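Long-range contact in ADP-dependent (S)-NAD(P)H-hydrate dehydratase (Enterococcus faecalis, PDB 2R3B), which probably repairs damaged, hydrated NAD(P)H by dehydrating the S-form of NAD(P)HX, converting ADP to AMP in the process: residues K140-I151 and E165-E175. Sequence-based numbering, arbitrary orientation. Where two conformers were deposited one is given.
With EDO (1,2-ethanediol), chain P; EDO (1,2-ethanediol), chain O.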
loop_
_atom_site.group_PDB
_atom_site.type_symbol
_atom_site.label_atom_id
_atom_site.label_comp_id
_atom_site.label_asym_id
_atom_site.label_seq_id
_atom_site.Cartn_x
_atom_site.Cartn_y
_atom_site.Cartn_z
ATOM N N LYS B 140 12.912 33.064 -14.186
ATOM C CA LYS B 140 13.198 33.945 -13.073
ATOM C C LYS B 140 12.174 33.810 -11.964
ATOM O O LYS B 140 12.530 33.847 -10.791
ATOM C CB LYS B 140 13.248 35.396 -13.551
ATOM C CG LYS B 140 13.807 36.350 -12.524
ATOM C CD LYS B 140 13.895 37.762 -13.102
ATOM C CE LYS B 140 14.188 38.800 -12.019
ATOM N NZ LYS B 140 15.573 38.652 -11.448
ATOM N N GLN B 141 10.911 33.665 -12.326
ATOM C CA GLN B 141 9.845 33.631 -11.332
ATOM C C GLN B 141 9.662 32.290 -10.593
ATOM O O GLN B 141 8.870 32.199 -9.656
ATOM C CB GLN B 141 8.515 34.039 -11.940
ATOM C CG GLN B 141 7.782 32.970 -12.764
ATOM C CD GLN B 141 8.417 32.678 -14.092
ATOM O OE1 GLN B 141 9.305 33.408 -14.547
ATOM N NE2 GLN B 141 7.968 31.592 -14.737
ATOM N N GLN B 142 10.355 31.260 -11.044
ATOM C CA GLN B 142 10.214 29.928 -10.470
ATOM C C GLN B 142 11.163 29.741 -9.283
ATOM O O GLN B 142 12.347 30.044 -9.360
ATOM C CB GLN B 142 10.574 28.869 -11.513
ATOM C CG GLN B 142 9.633 28.761 -12.672
ATOM C CD GLN B 142 10.104 27.743 -13.660
ATOM O OE1 GLN B 142 11.292 27.733 -14.049
ATOM N NE2 GLN B 142 9.178 26.875 -14.106
ATOM N N TRP B 143 10.656 29.163 -8.199
ATOM C CA TRP B 143 11.516 28.700 -7.125
ATOM C C TRP B 143 12.202 27.420 -7.573
ATOM O O TRP B 143 11.568 26.547 -8.160
ATOM C CB TRP B 143 10.685 28.427 -5.876
ATOM C CG TRP B 143 10.146 29.652 -5.219
ATOM C CD1 TRP B 143 8.898 30.152 -5.312
ATOM C CD2 TRP B 143 10.858 30.500 -4.331
ATOM N NE1 TRP B 143 8.787 31.279 -4.551
ATOM C CE2 TRP B 143 9.973 31.499 -3.915
ATOM C CE3 TRP B 143 12.150 30.476 -3.807
ATOM C CZ2 TRP B 143 10.341 32.489 -3.022
ATOM C CZ3 TRP B 143 12.519 31.466 -2.920
ATOM C CH2 TRP B 143 11.623 32.450 -2.536
ATOM N N LEU B 144 13.489 27.296 -7.273
ATOM C CA LEU B 144 14.267 26.127 -7.620
ATOM C C LEU B 144 14.997 25.666 -6.365
ATOM O O LEU B 144 15.886 26.379 -5.881
ATOM C CB LEU B 144 15.282 26.458 -8.722
ATOM C CG LEU B 144 16.301 25.384 -9.103
ATOM C CD1 LEU B 144 15.598 24.080 -9.508
ATOM C CD2 LEU B 144 17.229 25.837 -10.233
ATOM N N ILE B 145 14.652 24.484 -5.856
ATOM C CA ILE B 145 15.282 23.915 -4.658
ATOM C C ILE B 145 16.248 22.837 -5.116
ATOM O O ILE B 145 15.864 21.917 -5.832
ATOM C CB ILE B 145 14.251 23.317 -3.715
ATOM C CG1 ILE B 145 13.155 24.343 -3.410
ATOM C CG2 ILE B 145 14.951 22.766 -2.435
ATOM C CD1 ILE B 145 11.847 23.678 -2.979
ATOM N N ILE B 146 17.514 22.983 -4.749
ATOM C CA ILE B 146 18.587 22.067 -5.162
ATOM C C ILE B 146 19.032 21.351 -3.899
ATOM O O ILE B 146 19.531 21.970 -2.972
ATOM C CB ILE B 146 19.749 22.838 -5.795
ATOM C CG1 ILE B 146 19.242 23.624 -7.015
ATOM C CG2 ILE B 146 20.915 21.886 -6.201
ATOM C CD1 ILE B 146 20.315 24.507 -7.697
ATOM N N ASP B 147 18.856 20.038 -3.896
ATOM C CA ASP B 147 18.941 19.207 -2.705
ATOM C C ASP B 147 19.860 18.025 -2.984
ATOM O O ASP B 147 20.032 17.609 -4.126
ATOM C CB ASP B 147 17.527 18.718 -2.375
ATOM C CG ASP B 147 17.466 17.827 -1.156
ATOM O OD1 ASP B 147 17.906 18.267 -0.066
ATOM O OD2 ASP B 147 16.972 16.673 -1.283
ATOM N N GLY B 148 20.472 17.480 -1.944
ATOM C CA GLY B 148 21.140 16.168 -2.040
ATOM C C GLY B 148 22.249 16.118 -3.069
ATOM O O GLY B 148 23.022 17.063 -3.214
ATOM N N SER B 149 22.234 15.068 -3.876
ATOM C CA SER B 149 23.229 14.905 -4.924
ATOM C C SER B 149 23.201 15.971 -6.007
ATOM O O SER B 149 24.204 16.142 -6.708
ATOM C CB SER B 149 23.097 13.499 -5.559
ATOM O OG SER B 149 21.941 13.395 -6.375
ATOM N N ALA B 150 22.102 16.724 -6.142
ATOM C CA ALA B 150 22.036 17.805 -7.099
ATOM C C ALA B 150 22.974 18.948 -6.627
ATOM O O ALA B 150 23.539 19.666 -7.442
ATOM C CB ALA B 150 20.591 18.298 -7.305
ATOM N N ILE B 151 23.178 19.073 -5.320
ATOM C CA ILE B 151 24.128 20.075 -4.799
ATOM C C ILE B 151 25.561 19.659 -5.182
ATOM O O ILE B 151 26.357 20.475 -5.670
ATOM C CB ILE B 151 24.041 20.224 -3.271
ATOM C CG1 ILE B 151 22.625 20.622 -2.843
ATOM C CG2 ILE B 151 25.047 21.318 -2.764
ATOM C CD1 ILE B 151 22.397 20.623 -1.349
ATOM N N GLU B 165 18.308 34.435 -6.904
ATOM C CA GLU B 165 17.480 34.926 -5.819
ATOM C C GLU B 165 16.338 33.974 -5.446
ATOM O O GLU B 165 15.910 33.951 -4.281
ATOM C CB GLU B 165 16.903 36.308 -6.148
ATOM C CG GLU B 165 15.956 36.373 -7.318
ATOM C CD GLU B 165 16.598 36.561 -8.730
ATOM O OE1 GLU B 165 17.822 36.366 -8.962
ATOM O OE2 GLU B 165 15.818 36.898 -9.648
ATOM N N LYS B 166 15.845 33.187 -6.404
ATOM C CA LYS B 166 14.842 32.169 -6.048
ATOM C C LYS B 166 15.393 30.743 -6.055
ATOM O O LYS B 166 14.622 29.785 -6.112
ATOM C CB LYS B 166 13.577 32.277 -6.894
ATOM C CG LYS B 166 12.631 33.434 -6.456
ATOM C CD LYS B 166 11.343 33.358 -7.243
ATOM C CE LYS B 166 10.304 34.259 -6.740
ATOM N NZ LYS B 166 10.839 35.647 -6.731
ATOM N N VAL B 167 16.707 30.597 -5.951
ATOM C CA VAL B 167 17.301 29.272 -5.737
ATOM C C VAL B 167 17.469 29.048 -4.242
ATOM O O VAL B 167 17.867 29.985 -3.486
ATOM C CB VAL B 167 18.632 29.113 -6.461
ATOM C CG1 VAL B 167 19.214 27.689 -6.243
ATOM C CG2 VAL B 167 18.446 29.419 -7.965
ATOM N N VAL B 168 17.115 27.834 -3.814
ATOM C CA VAL B 168 17.218 27.408 -2.396
ATOM C C VAL B 168 18.095 26.153 -2.411
ATOM O O VAL B 168 17.732 25.147 -3.019
ATOM C CB VAL B 168 15.862 27.084 -1.781
ATOM C CG1 VAL B 168 15.998 26.690 -0.285
ATOM C CG2 VAL B 168 14.866 28.232 -1.987
ATOM N N PHE B 169 19.256 26.200 -1.766
ATOM C CA PHE B 169 20.075 24.992 -1.559
ATOM C C PHE B 169 19.783 24.421 -0.188
ATOM O O PHE B 169 19.659 25.169 0.791
ATOM C CB PHE B 169 21.571 25.277 -1.629
ATOM C CG PHE B 169 22.058 25.709 -2.969
ATOM C CD1 PHE B 169 22.070 27.050 -3.311
ATOM C CD2 PHE B 169 22.515 24.787 -3.888
ATOM C CE1 PHE B 169 22.545 27.465 -4.542
ATOM C CE2 PHE B 169 23.000 25.192 -5.106
ATOM C CZ PHE B 169 23.011 26.538 -5.448
ATOM N N THR B 170 19.672 23.100 -0.096
ATOM C CA THR B 170 19.433 22.461 1.197
ATOM C C THR B 170 20.526 21.457 1.626
ATOM O O THR B 170 20.237 20.268 1.795
ATOM C CB THR B 170 18.080 21.757 1.163
ATOM O OG1 THR B 170 18.071 20.829 0.076
ATOM C CG2 THR B 170 16.937 22.763 0.937
ATOM N N PRO B 171 21.788 21.926 1.788
ATOM C CA PRO B 171 22.890 21.024 2.051
ATOM C C PRO B 171 23.009 20.590 3.503
ATOM O O PRO B 171 22.685 21.363 4.402
ATOM C CB PRO B 171 24.109 21.893 1.717
ATOM C CG PRO B 171 23.686 23.275 2.102
ATOM C CD PRO B 171 22.249 23.321 1.667
ATOM N N HIS B 172 23.452 19.354 3.721
ATOM C CA HIS B 172 23.991 19.009 5.028
ATOM C C HIS B 172 25.431 19.539 5.055
ATOM O O HIS B 172 25.905 20.102 4.077
ATOM C CB HIS B 172 23.849 17.510 5.359
ATOM C CG HIS B 172 24.519 16.578 4.396
ATOM N ND1 HIS B 172 25.808 16.765 3.947
ATOM C CD2 HIS B 172 24.096 15.413 3.846
ATOM C CE1 HIS B 172 26.145 15.771 3.144
ATOM N NE2 HIS B 172 25.127 14.930 3.073
ATOM N N GLN B 173 26.109 19.403 6.181
ATOM C CA GLN B 173 27.429 20.044 6.358
ATOM C C GLN B 173 28.500 19.680 5.314
ATOM O O GLN B 173 29.263 20.554 4.884
ATOM C CB GLN B 173 27.913 19.870 7.819
ATOM C CG GLN B 173 27.059 20.746 8.796
ATOM C CD GLN B 173 27.053 20.296 10.279
ATOM O OE1 GLN B 173 26.523 19.224 10.641
ATOM N NE2 GLN B 173 27.580 21.153 11.142
HETATM N N MSE B 174 28.541 18.434 4.865
HETATM C CA MSE B 174 29.543 18.035 3.877
HETATM C C MSE B 174 29.170 18.521 2.471
HETATM O O MSE B 174 30.040 18.891 1.682
HETATM C CB MSE B 174 29.774 16.525 3.922
HETATM C CG MSE B 174 30.445 16.053 5.218
HETATM SE SE MSE B 174 32.209 16.871 5.552
HETATM C CE MSE B 174 33.251 15.919 4.240
ATOM N N GLU B 175 27.878 18.566 2.165
ATOM C CA GLU B 175 27.433 19.146 0.900
ATOM C C GLU B 175 27.773 20.622 0.892
ATOM O O GLU B 175 28.208 21.154 -0.139
ATOM C CB GLU B 175 25.923 18.895 0.673
ATOM C CG GLU B 175 25.595 17.477 0.217
ATOM C CD GLU B 175 24.171 16.989 0.557
ATOM O OE1 GLU B 175 23.409 17.688 1.263
ATOM O OE2 GLU B 175 23.816 15.871 0.110
HETATM C C1 EDO P . 13.463 35.827 -3.786
HETATM O O1 EDO P . 12.272 36.475 -4.260
HETATM C C2 EDO P . 13.800 36.255 -2.364
HETATM O O2 EDO P . 12.636 36.263 -1.519
HETATM C C1 EDO O . 18.402 34.980 -1.822
HETATM O O1 EDO O . 17.243 35.626 -2.350
HETATM C C2 EDO O . 18.292 34.916 -0.308
HETATM O O2 EDO O . 17.518 36.063 0.110
HETATM O O HOH W 1 12.988 36.229 -9.038
HETATM O O HOH W 2 20.769 17.738 0.903
#
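L144 lies level with V167 and I146 with F169 where strands 143-147 and 167-170 run parallel side by side. Four backbone hydrogen bonds join the strands: L144 N to K166 O, V168 N to L144 O (2.8 Å), I146 N to V168 O and T170 N to I146 O. Helix 149-156 links the strands, giving the beta-alpha-beta unit of the ribokinase-like fold.

Apolar contacts line both faces. I146 CD1 lies 3.7 Å from V167 CG1 and also meets CE2 of the F169 ring. I151 brings CG1 to the edge of that ring, near its plane. Its CD1 lies against P171, 3.7 Å from P171 CB. F154 packs edge-to-face with F169. On the other face I145 lies beside V168, and its CG2 meets T170 CG2. Helix 233-247 packs against I145 there.

At the start of the strands, K166 crosses W143 at about a right angle. Its CG sits over the six-membered ring, 3.9 Å from the centroid, as a CH-pi contact. K140 NZ forms a salt bridge with E165 OE2 (2.5 Å), on the syn side but 31° out of the carboxylate plane. Water 1 joins K140 O, E165 OE2 and K166 NZ. K166 NZ also donates to an ethanediol, probably from the crystallisation liquor.

At the other end, T170 OG1 donates to D147 OD1 (2.6 Å), on its anti side. The hydroxyl stands between the backbone N and carbonyl carbon of T170 (chi1 57°), which turns it to D147. Water 2 accepts a hydrogen bond from G148 N and lies 2.7 Å from E175 OE1. H172 N donates to E175 OE1 (3.0 Å), and H172 and E175 form a capping box.

The polar side chains gather at the strand ends; between them the backbone bonds run through apolar side chains. The bonds at the D147 end tie the two strands and their following turns together beside D235 and H172, both predicted to bind (6S)-NADPHX.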